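Local coordinates for branched-chain amino acid transport system substrate-binding protein (Rhodopseudomonas palustris, PDB 4JB0) that binds small aromatic acids derived from lignin, ferulate among them, and probably delivers them to an ABC transporter for uptake, at residues A[136-141]-A[167-172]; A[188-193]-A[215-220]; A[246-251]-A[275-280]. All coordinates share one frame; numbering follows the deposited sequence.

Contact 1: A[136-141]-A[167-172]. With FER (3-(4-hydroxy-3-methoxyphenyl)-2-propenoic acid), chain B.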
loop_
_atom_site.group_PDB
_atom_site.type_symbol
_atom_site.label_atom_id
_atom_site.label_comp_id
_atom_site.label_asym_id
_atom_site.label_seq_id
_atom_site.Cartn_x
_atom_site.Cartn_y
_atom_site.Cartn_z
ATOM N N GLY A 136 15.723 -11.379 12.629
ATOM C CA GLY A 136 14.820 -12.482 12.302
ATOM C C GLY A 136 13.597 -11.976 11.533
ATOM O O GLY A 136 13.296 -10.757 11.567
ATOM N N TYR A 137 12.879 -12.889 10.865
ATOM C CA TYR A 137 11.687 -12.516 10.124
ATOM C C TYR A 137 10.504 -13.390 10.478
ATOM O O TYR A 137 10.645 -14.599 10.610
ATOM C CB TYR A 137 11.958 -12.618 8.632
ATOM C CG TYR A 137 10.809 -12.264 7.713
ATOM C CD1 TYR A 137 10.429 -10.929 7.513
ATOM C CD2 TYR A 137 10.129 -13.258 6.997
ATOM C CE1 TYR A 137 9.393 -10.590 6.626
ATOM C CE2 TYR A 137 9.075 -12.937 6.135
ATOM C CZ TYR A 137 8.722 -11.588 5.934
ATOM O OH TYR A 137 7.691 -11.248 5.053
ATOM N N ILE A 138 9.342 -12.764 10.611
ATOM C CA ILE A 138 8.086 -13.499 10.571
ATOM C C ILE A 138 7.074 -12.797 9.675
ATOM O O ILE A 138 6.790 -11.598 9.855
ATOM C CB ILE A 138 7.512 -13.690 11.988
ATOM C CG1 ILE A 138 6.232 -14.539 11.946
ATOM C CG2 ILE A 138 7.349 -12.342 12.710
ATOM C CD1 ILE A 138 5.629 -14.850 13.358
ATOM N N GLY A 139 6.535 -13.528 8.708
ATOM C CA GLY A 139 5.580 -12.934 7.762
ATOM C C GLY A 139 4.682 -13.965 7.152
ATOM O O GLY A 139 4.834 -15.133 7.414
ATOM N N TYR A 140 3.761 -13.530 6.315
ATOM C CA TYR A 140 2.822 -14.420 5.695
ATOM C C TYR A 140 3.501 -15.431 4.769
ATOM O O TYR A 140 4.479 -15.103 4.055
ATOM C CB TYR A 140 1.833 -13.646 4.822
ATOM C CG TYR A 140 0.982 -12.575 5.472
ATOM C CD1 TYR A 140 0.434 -12.755 6.738
ATOM C CD2 TYR A 140 0.597 -11.443 4.726
ATOM C CE1 TYR A 140 -0.414 -11.792 7.297
ATOM C CE2 TYR A 140 -0.269 -10.480 5.270
ATOM C CZ TYR A 140 -0.767 -10.679 6.570
ATOM O OH TYR A 140 -1.613 -9.743 7.120
ATOM N N SER A 141 2.966 -16.656 4.787
ATOM C CA SER A 141 3.316 -17.689 3.785
ATOM C C SER A 141 2.612 -17.407 2.434
ATOM O O SER A 141 1.816 -18.210 1.916
ATOM C CB SER A 141 2.914 -19.067 4.318
ATOM O OG SER A 141 1.575 -19.015 4.822
ATOM N N GLU A 167 10.506 -17.181 9.743
ATOM C CA GLU A 167 9.285 -17.937 10.093
ATOM C C GLU A 167 8.118 -17.438 9.273
ATOM O O GLU A 167 8.087 -16.283 8.914
ATOM C CB GLU A 167 8.967 -17.759 11.587
ATOM C CG GLU A 167 9.944 -18.486 12.573
ATOM C CD GLU A 167 9.833 -19.993 12.501
ATOM O OE1 GLU A 167 8.709 -20.533 12.446
ATOM O OE2 GLU A 167 10.877 -20.655 12.439
ATOM N N ARG A 168 7.141 -18.296 8.992
ATOM C CA ARG A 168 5.976 -17.866 8.246
ATOM C C ARG A 168 4.721 -18.226 9.010
ATOM O O ARG A 168 4.715 -19.153 9.847
ATOM C CB ARG A 168 5.901 -18.486 6.818
ATOM C CG ARG A 168 7.017 -18.077 5.805
ATOM C CD ARG A 168 7.344 -16.533 5.717
ATOM N NE ARG A 168 8.458 -16.383 4.762
ATOM C CZ ARG A 168 8.273 -16.102 3.468
ATOM N NH1 ARG A 168 7.046 -15.850 3.024
ATOM N NH2 ARG A 168 9.283 -16.041 2.612
ATOM N N PHE A 169 3.652 -17.485 8.711
ATOM C CA PHE A 169 2.326 -17.846 9.177
ATOM C C PHE A 169 1.351 -17.542 8.081
ATOM O O PHE A 169 1.658 -16.745 7.188
ATOM C CB PHE A 169 1.941 -17.174 10.544
ATOM C CG PHE A 169 1.779 -15.656 10.516
ATOM C CD1 PHE A 169 2.907 -14.798 10.487
ATOM C CD2 PHE A 169 0.504 -15.077 10.625
ATOM C CE1 PHE A 169 2.754 -13.382 10.487
ATOM C CE2 PHE A 169 0.348 -13.677 10.616
ATOM C CZ PHE A 169 1.464 -12.826 10.569
ATOM N N ALA A 170 0.179 -18.201 8.141
ATOM C CA ALA A 170 -0.926 -17.973 7.219
ATOM C C ALA A 170 -1.826 -16.857 7.736
ATOM O O ALA A 170 -2.023 -16.716 8.961
ATOM C CB ALA A 170 -1.767 -19.286 7.059
ATOM N N ARG A 171 -2.404 -16.096 6.806
ATOM C CA ARG A 171 -3.273 -14.961 7.126
ATOM C C ARG A 171 -4.343 -15.160 8.208
ATOM O O ARG A 171 -4.468 -14.299 9.075
ATOM C CB ARG A 171 -3.990 -14.460 5.851
ATOM C CG ARG A 171 -3.301 -13.302 5.212
ATOM C CD ARG A 171 -3.857 -13.051 3.781
ATOM N NE ARG A 171 -2.770 -12.535 2.929
ATOM C CZ ARG A 171 -2.376 -11.263 2.838
ATOM N NH1 ARG A 171 -3.004 -10.307 3.518
ATOM N NH2 ARG A 171 -1.375 -10.931 2.027
ATOM N N PRO A 172 -5.117 -16.272 8.141
ATOM C CA PRO A 172 -6.142 -16.485 9.169
ATOM C C PRO A 172 -5.652 -17.034 10.532
ATOM O O PRO A 172 -6.476 -17.096 11.468
ATOM C CB PRO A 172 -7.094 -17.480 8.518
ATOM C CG PRO A 172 -6.362 -18.131 7.458
ATOM C CD PRO A 172 -5.191 -17.310 7.081
HETATM C C4 FER B . -0.326 -1.048 1.763
HETATM C C5 FER B . 0.744 -1.876 2.072
HETATM C C6 FER B . 0.483 -3.219 2.312
HETATM C C3 FER B . -1.619 -1.536 1.692
HETATM C C2 FER B . -1.875 -2.890 1.929
HETATM C C1 FER B . -0.807 -3.731 2.237
HETATM C C10 FER B . -4.018 -1.239 1.333
HETATM C C7 FER B . -1.179 -5.152 2.464
HETATM C C8 FER B . -0.508 -6.189 1.959
HETATM C C9 FER B . -1.020 -7.570 2.163
HETATM O O1 FER B . -1.553 -7.932 3.249
HETATM O O2 FER B . -0.986 -8.325 1.153
HETATM O O4 FER B . -0.098 0.250 1.515
HETATM O O3 FER B . -2.671 -0.706 1.376
#

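Contact 2: A[188-193]-A[215-220]. With FER (3-(4-hydroxy-3-methoxyphenyl)-2-propenoic acid), chain B.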
loop_
_atom_site.group_PDB
_atom_site.type_symbol
_atom_site.label_atom_id
_atom_site.label_comp_id
_atom_site.label_asym_id
_atom_site.label_seq_id
_atom_site.Cartn_x
_atom_site.Cartn_y
_atom_site.Cartn_z
ATOM N N PRO A 188 17.399 -12.728 17.745
ATOM C CA PRO A 188 18.052 -11.730 16.844
ATOM C C PRO A 188 18.014 -10.350 17.536
ATOM O O PRO A 188 17.170 -10.150 18.424
ATOM C CB PRO A 188 17.115 -11.714 15.613
ATOM C CG PRO A 188 15.745 -12.080 16.187
ATOM C CD PRO A 188 16.039 -13.093 17.291
ATOM N N ASP A 189 18.859 -9.404 17.114
ATOM C CA ASP A 189 18.786 -8.003 17.631
ATOM C C ASP A 189 17.419 -7.355 17.330
ATOM O O ASP A 189 16.851 -6.637 18.140
ATOM C CB ASP A 189 19.880 -7.129 17.015
ATOM C CG ASP A 189 21.289 -7.572 17.411
ATOM O OD1 ASP A 189 21.485 -7.853 18.603
ATOM O OD2 ASP A 189 22.183 -7.641 16.538
ATOM N N ALA A 190 16.881 -7.674 16.165
ATOM C CA ALA A 190 15.593 -7.103 15.683
ATOM C C ALA A 190 14.827 -8.186 14.917
ATOM O O ALA A 190 15.429 -9.140 14.383
ATOM C CB ALA A 190 15.865 -5.941 14.743
ATOM N N ILE A 191 13.508 -8.009 14.845
ATOM C CA ILE A 191 12.621 -8.890 14.085
ATOM C C ILE A 191 11.836 -8.014 13.119
ATOM O O ILE A 191 11.275 -7.010 13.539
ATOM C CB ILE A 191 11.643 -9.626 15.025
ATOM C CG1 ILE A 191 12.423 -10.661 15.873
ATOM C CG2 ILE A 191 10.518 -10.311 14.204
ATOM C CD1 ILE A 191 11.546 -11.439 16.870
ATOM N N LEU A 192 11.860 -8.334 11.840
ATOM C CA LEU A 192 10.915 -7.674 10.876
ATOM C C LEU A 192 9.671 -8.536 10.768
ATOM O O LEU A 192 9.771 -9.737 10.483
ATOM C CB LEU A 192 11.542 -7.521 9.496
ATOM C CG LEU A 192 10.673 -7.068 8.331
ATOM C CD1 LEU A 192 10.057 -5.626 8.678
ATOM C CD2 LEU A 192 11.535 -7.101 7.013
ATOM N N VAL A 193 8.515 -7.913 10.960
ATOM C CA VAL A 193 7.229 -8.573 10.810
ATOM C C VAL A 193 6.686 -8.212 9.430
ATOM O O VAL A 193 6.469 -7.012 9.147
ATOM C CB VAL A 193 6.228 -8.128 11.905
ATOM C CG1 VAL A 193 4.818 -8.630 11.624
ATOM C CG2 VAL A 193 6.682 -8.552 13.332
ATOM N N LEU A 215 14.270 -4.891 19.035
ATOM C CA LEU A 215 13.449 -3.951 18.303
ATOM C C LEU A 215 12.514 -4.774 17.417
ATOM O O LEU A 215 12.895 -5.821 16.869
ATOM C CB LEU A 215 14.345 -3.038 17.485
ATOM C CG LEU A 215 15.351 -2.147 18.217
ATOM C CD1 LEU A 215 16.087 -1.159 17.261
ATOM C CD2 LEU A 215 14.680 -1.357 19.312
ATOM N N ILE A 216 11.266 -4.343 17.326
ATOM C CA ILE A 216 10.378 -4.927 16.331
ATOM C C ILE A 216 10.076 -3.891 15.230
ATOM O O ILE A 216 9.725 -2.762 15.545
ATOM C CB ILE A 216 9.090 -5.494 16.954
ATOM C CG1 ILE A 216 9.433 -6.482 18.114
ATOM C CG2 ILE A 216 8.159 -6.131 15.827
ATOM C CD1 ILE A 216 8.168 -7.004 18.830
ATOM N N TYR A 217 10.213 -4.307 13.965
ATOM C CA TYR A 217 9.910 -3.491 12.781
ATOM C C TYR A 217 8.661 -3.975 12.063
ATOM O O TYR A 217 8.461 -5.195 11.945
ATOM C CB TYR A 217 11.089 -3.522 11.811
ATOM C CG TYR A 217 12.339 -2.806 12.319
ATOM C CD1 TYR A 217 13.166 -3.393 13.267
ATOM C CD2 TYR A 217 12.693 -1.555 11.820
ATOM C CE1 TYR A 217 14.304 -2.746 13.744
ATOM C CE2 TYR A 217 13.856 -0.865 12.292
ATOM C CZ TYR A 217 14.646 -1.478 13.254
ATOM O OH TYR A 217 15.772 -0.844 13.719
ATOM N N GLN A 218 7.829 -3.039 11.565
ATOM C CA GLN A 218 6.605 -3.397 10.856
ATOM C C GLN A 218 6.598 -2.722 9.452
ATOM O O GLN A 218 7.208 -1.670 9.224
ATOM C CB GLN A 218 5.359 -2.913 11.626
ATOM C CG GLN A 218 5.079 -3.676 12.956
ATOM C CD GLN A 218 4.253 -4.963 12.723
ATOM O OE1 GLN A 218 3.698 -5.184 11.636
ATOM N NE2 GLN A 218 4.183 -5.800 13.739
ATOM N N THR A 219 5.854 -3.305 8.544
ATOM C CA THR A 219 5.685 -2.740 7.204
ATOM C C THR A 219 4.527 -1.714 7.127
ATOM O O THR A 219 3.727 -1.522 8.075
ATOM C CB THR A 219 5.438 -3.862 6.188
ATOM O OG1 THR A 219 4.106 -4.368 6.335
ATOM C CG2 THR A 219 6.450 -5.027 6.382
ATOM N N HIS A 220 4.383 -1.135 5.958
ATOM C CA HIS A 220 3.387 -0.137 5.712
ATOM C C HIS A 220 2.031 -0.763 5.589
ATOM O O HIS A 220 1.054 -0.039 5.611
ATOM C CB HIS A 220 3.765 0.758 4.516
ATOM C CG HIS A 220 4.019 0.015 3.231
ATOM N ND1 HIS A 220 4.811 -1.110 3.171
ATOM C CD2 HIS A 220 3.711 0.330 1.945
ATOM C CE1 HIS A 220 4.951 -1.484 1.908
ATOM N NE2 HIS A 220 4.312 -0.610 1.144
HETATM C C4 FER B . -0.326 -1.048 1.763
HETATM C C5 FER B . 0.744 -1.876 2.072
HETATM C C6 FER B . 0.483 -3.219 2.312
HETATM C C3 FER B . -1.619 -1.536 1.692
HETATM C C2 FER B . -1.875 -2.890 1.929
HETATM C C1 FER B . -0.807 -3.731 2.237
HETATM C C10 FER B . -4.018 -1.239 1.333
HETATM C C7 FER B . -1.179 -5.152 2.464
HETATM C C8 FER B . -0.508 -6.189 1.959
HETATM C C9 FER B . -1.020 -7.570 2.163
HETATM O O1 FER B . -1.553 -7.932 3.249
HETATM O O2 FER B . -0.986 -8.325 1.153
HETATM O O4 FER B . -0.098 0.250 1.515
HETATM O O3 FER B . -2.671 -0.706 1.376
HETATM O O HOH W 1 4.275 -5.665 9.066
#

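Contact 3: A[246-251]-A[275-280]. With FER (3-(4-hydroxy-3-methoxyphenyl)-2-propenoic acid), chain B.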
loop_
_atom_site.group_PDB
_atom_site.type_symbol
_atom_site.label_atom_id
_atom_site.label_comp_id
_atom_site.label_asym_id
_atom_site.label_seq_id
_atom_site.Cartn_x
_atom_site.Cartn_y
_atom_site.Cartn_z
ATOM N N MET A 246 0.323 9.737 6.615
ATOM C CA MET A 246 0.070 9.564 8.050
ATOM C C MET A 246 0.431 10.870 8.811
ATOM O O MET A 246 -0.027 11.056 9.932
ATOM C CB MET A 246 0.834 8.384 8.599
ATOM C CG MET A 246 0.151 7.040 8.200
ATOM S SD MET A 246 -1.514 6.802 8.818
ATOM C CE MET A 246 -1.044 6.123 10.415
ATOM N N ASP A 247 1.261 11.719 8.212
ATOM C CA ASP A 247 1.616 13.028 8.855
ATOM C C ASP A 247 1.818 14.193 7.873
ATOM O O ASP A 247 2.968 14.680 7.702
ATOM C CB ASP A 247 2.906 12.823 9.657
ATOM C CG ASP A 247 3.220 13.989 10.572
ATOM O OD1 ASP A 247 2.419 14.935 10.664
ATOM O OD2 ASP A 247 4.267 13.939 11.211
ATOM N N PRO A 248 0.727 14.690 7.248
ATOM C CA PRO A 248 0.894 15.864 6.414
ATOM C C PRO A 248 1.238 17.131 7.220
ATOM O O PRO A 248 1.955 17.990 6.703
ATOM C CB PRO A 248 -0.469 16.047 5.730
ATOM C CG PRO A 248 -1.175 14.738 5.876
ATOM C CD PRO A 248 -0.662 14.212 7.254
ATOM N N GLU A 249 0.726 17.225 8.440
ATOM C CA GLU A 249 1.040 18.363 9.351
ATOM C C GLU A 249 2.528 18.540 9.483
ATOM O O GLU A 249 3.013 19.657 9.458
ATOM C CB GLU A 249 0.368 18.173 10.729
ATOM C CG GLU A 249 -1.176 18.136 10.662
ATOM C CD GLU A 249 -1.737 16.682 10.489
ATOM O OE1 GLU A 249 -0.992 15.771 10.062
ATOM O OE2 GLU A 249 -2.913 16.468 10.802
ATOM N N GLY A 250 3.274 17.438 9.620
ATOM C CA GLY A 250 4.733 17.531 9.833
ATOM C C GLY A 250 5.517 17.796 8.557
ATOM O O GLY A 250 6.727 18.047 8.608
ATOM N N GLN A 251 4.848 17.809 7.402
ATOM C CA GLN A 251 5.589 18.073 6.122
ATOM C C GLN A 251 5.902 19.569 5.949
ATOM O O GLN A 251 5.157 20.458 6.443
ATOM C CB GLN A 251 4.777 17.558 4.923
ATOM C CG GLN A 251 4.351 16.071 5.125
ATOM C CD GLN A 251 3.503 15.545 3.919
ATOM O OE1 GLN A 251 3.476 16.185 2.851
ATOM N NE2 GLN A 251 2.756 14.447 4.122
ATOM N N ASN A 275 -7.863 10.786 14.488
ATOM C CA ASN A 275 -6.846 9.777 14.178
ATOM C C ASN A 275 -7.367 8.611 13.286
ATOM O O ASN A 275 -6.773 7.520 13.287
ATOM C CB ASN A 275 -6.264 9.142 15.442
ATOM C CG ASN A 275 -5.571 10.156 16.376
ATOM O OD1 ASN A 275 -4.664 10.914 15.960
ATOM N ND2 ASN A 275 -5.977 10.139 17.654
ATOM N N SER A 276 -8.443 8.846 12.546
ATOM C CA SER A 276 -8.970 7.778 11.657
ATOM C C SER A 276 -8.266 7.678 10.291
ATOM O O SER A 276 -8.621 6.815 9.476
ATOM C CB SER A 276 -10.457 7.927 11.482
ATOM O OG SER A 276 -10.727 9.161 10.853
ATOM N N ARG A 277 -7.249 8.520 10.069
ATOM C CA ARG A 277 -6.453 8.502 8.830
ATOM C C ARG A 277 -5.713 7.165 8.755
ATOM O O ARG A 277 -5.455 6.507 9.790
ATOM C CB ARG A 277 -5.428 9.645 8.856
ATOM C CG ARG A 277 -4.286 9.344 9.824
ATOM C CD ARG A 277 -3.318 10.523 10.075
ATOM N NE ARG A 277 -4.069 11.717 10.451
ATOM C CZ ARG A 277 -3.529 12.924 10.639
ATOM N NH1 ARG A 277 -2.230 13.106 10.498
ATOM N NH2 ARG A 277 -4.319 13.959 10.976
ATOM N N SER A 278 -5.353 6.778 7.545
ATOM C CA SER A 278 -4.670 5.515 7.341
ATOM C C SER A 278 -3.933 5.527 6.027
ATOM O O SER A 278 -4.277 6.255 5.076
ATOM C CB SER A 278 -5.647 4.327 7.397
ATOM O OG SER A 278 -6.454 4.270 6.227
ATOM N N GLN A 279 -2.919 4.698 6.004
ATOM C CA GLN A 279 -2.164 4.347 4.786
ATOM C C GLN A 279 -3.141 3.962 3.697
ATOM O O GLN A 279 -2.930 4.310 2.517
ATOM C CB GLN A 279 -1.186 3.214 5.138
ATOM C CG GLN A 279 -0.542 2.514 3.990
ATOM C CD GLN A 279 0.645 3.290 3.492
ATOM O OE1 GLN A 279 0.994 4.272 4.079
ATOM N NE2 GLN A 279 1.345 2.776 2.493
ATOM N N PHE A 280 -4.238 3.269 4.088
ATOM C CA PHE A 280 -5.020 2.562 3.066
ATOM C C PHE A 280 -6.036 3.471 2.369
ATOM O O PHE A 280 -6.156 3.454 1.173
ATOM C CB PHE A 280 -5.689 1.333 3.681
ATOM C CG PHE A 280 -4.803 0.633 4.656
ATOM C CD1 PHE A 280 -3.522 0.232 4.278
ATOM C CD2 PHE A 280 -5.203 0.450 5.960
ATOM C CE1 PHE A 280 -2.690 -0.402 5.191
ATOM C CE2 PHE A 280 -4.385 -0.203 6.880
ATOM C CZ PHE A 280 -3.118 -0.595 6.493
HETATM C C4 FER B . -0.326 -1.048 1.763
HETATM C C5 FER B . 0.744 -1.876 2.072
HETATM C C6 FER B . 0.483 -3.219 2.312
HETATM C C3 FER B . -1.619 -1.536 1.692
HETATM C C2 FER B . -1.875 -2.890 1.929
HETATM C C1 FER B . -0.807 -3.731 2.237
HETATM C C10 FER B . -4.018 -1.239 1.333
HETATM C C7 FER B . -1.179 -5.152 2.464
HETATM C C8 FER B . -0.508 -6.189 1.959
HETATM C C9 FER B . -1.020 -7.570 2.163
HETATM O O1 FER B . -1.553 -7.932 3.249
HETATM O O2 FER B . -0.986 -8.325 1.153
HETATM O O4 FER B . -0.098 0.250 1.515
HETATM O O3 FER B . -2.671 -0.706 1.376
#

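Contact 1: A[136-141]-A[167-172]
Arg168 reaches across to strand 136-140 and gives NH1 to Tyr140 O at 2.9 Å, the carbonyl oxygen lying close to the guanidinium plane; Asp146 and Glu166 take further bonds from the same group. The backbones pair in parallel: Glu167 N donates to Tyr137 O (2.7 Å), Phe169 N to Gly139 O, and Ser141 N to Phe169 O. Arg171 lies against the Tyr140 ring, its CG 3.9 Å from the ring centroid and nearly on the ring normal, while its guanidinium, turned 44° from the ring, sets one face against Tyr140 CE2. Arg171 NH1 bonds ferulate O1 and Arg171 NH2 bonds O2, each at 2.8 Å, and Asp142 forms a salt bridge with Arg171 NE. With its edge Tyr140 meets the face of Phe169, an offset edge-to-face pair with planes at 65°. Phe169 has CG wedged between its backbone N and carbonyl carbon (chi1 67°), which stands the ring up against Ile138 CG1. Putting an alanine at Tyr140 would probably open a gap between Phe169 and Arg171 and leave the carboxylate-binding guanidinium freer to swing. This is a parallel beta-alpha-beta crossover of a periplasmic binding protein, with pocket residues at or just past the C-terminal ends of its strands.

Contact 2: A[188-193]-A[215-220]
Val193 sets its two methyls against the end of strand 215-218: CG2 meets Ile216 CG2 at 3.8 Å, and CG1 lies 3.6 Å from Gln218 NE2. The Val193 and Gln218 side chains run side by side, and the bend of the glutamine at chi2 (-86°) lays its amide along the valine; Gln204 and the Ala200 carbonyl accept from NE2. Tyr217 projects from the other face of the sheet with Ala190 and Leu192. Tyr217 CE1 comes to 3.7 Å from Ala190 CB, Leu192 CD1 packs against Tyr217 CB, and the tyrosine hydroxyl is bonded to His126 of helix 116-129. Strands 190-193 and 215-218 are parallel neighbours joined through helix 197-209, a beta-alpha-beta unit of the periplasmic binding protein fold. Tyr217 N donates almost straight to Ile191 O at 2.9 Å (177° at the hydrogen), and its carbonyl accepts from Val193 N; Ile191 N to Leu215 O continues the pairing. Just beyond the strand, Thr219 brings CG2 to 3.4 Å from Val193 O. A water bridges here, accepting from Thr219 N at 2.9 Å and lying within hydrogen-bonding distance of Val193 O and Gln218 OE1. One residue on, His220 lays a ring face over ferulate C5.

Contact 3: A[246-251]-A[275-280]
Arg277 meets Glu249 end-on, with NH1 bonded to OE1 at 3.0 Å and NH2 to OE2 at 2.9 Å. The two flat groups are almost coplanar, 9° apart, and both carboxylate oxygens use their syn lone pairs, so this two-pronged salt bridge fixes the rotation of each group. Arg277 NH1 has a second acceptor, Met246 O, at 3.1 Å; that oxygen sits at the guanidinium edge, but the donor stands well above its carbonyl plane, 53° out. Glu269 of helix 258-272 takes NE, which means that every nitrogen of the guanidinium has an acceptor. Arg277 CD already lies 3.3 Å from Met246 O, and the bend at chi3 (52°) then turns the guanidinium toward Glu249. Alongside the aliphatic part of Arg277, the Met246 chain bends at chi2 and chi3, and Met246 SD rests 3.7 Å from Ser278 CA, with Arg277 CG also against it.

Within 246-251, Asp247 OD1 accepts from Gly250 N, an Asx motif, and Gln251 N donates to Pro248 O to close a type I turn that presents Glu249. In the other segment Ser278 is the N-cap of helix 279-299: OG accepts from Ala281 N and, weakly, from Phe280 N. Gln279, in the first turn, uses both ends of its amide. Gln279 NE2 donates to the phenol oxygen of ferulate, O4, at 3.1 Å and to Gln114 OE1, while OE1 accepts from Gly243 N. Next to it Phe280 brings CD1 to 3.2 Å from the methoxy oxygen O3 of ferulate, which lies at the ring edge. A surface salt bridge thus ties a loop to a capped helix start whose first residues line the phenolic end of the binding-protein pocket.

In the fold
Along the chain the three contacts close in series, none nested in or crossing another. Contact 1 closes the loop through helix 143-158, at the edge of the seven-stranded sheet. Contact 2 follows through helix 197-209 and extends the same sheet inward, since strands 134-140 and 190-194 are neighbours: Gly136 O lies 2.8 Å from Leu192 N, a probable hydrogen bond. Contact 3 closes last, round helix 258-272, joining the loop after strand 239-242 to the start of helix 279-299. It meets contact 2 by packing, His220 O against Gln279 CG, but stays about 9 Å from contact 1 at the nearest atoms. All three reach ferulate, contacts 1 and 3 at opposite ends of the molecule.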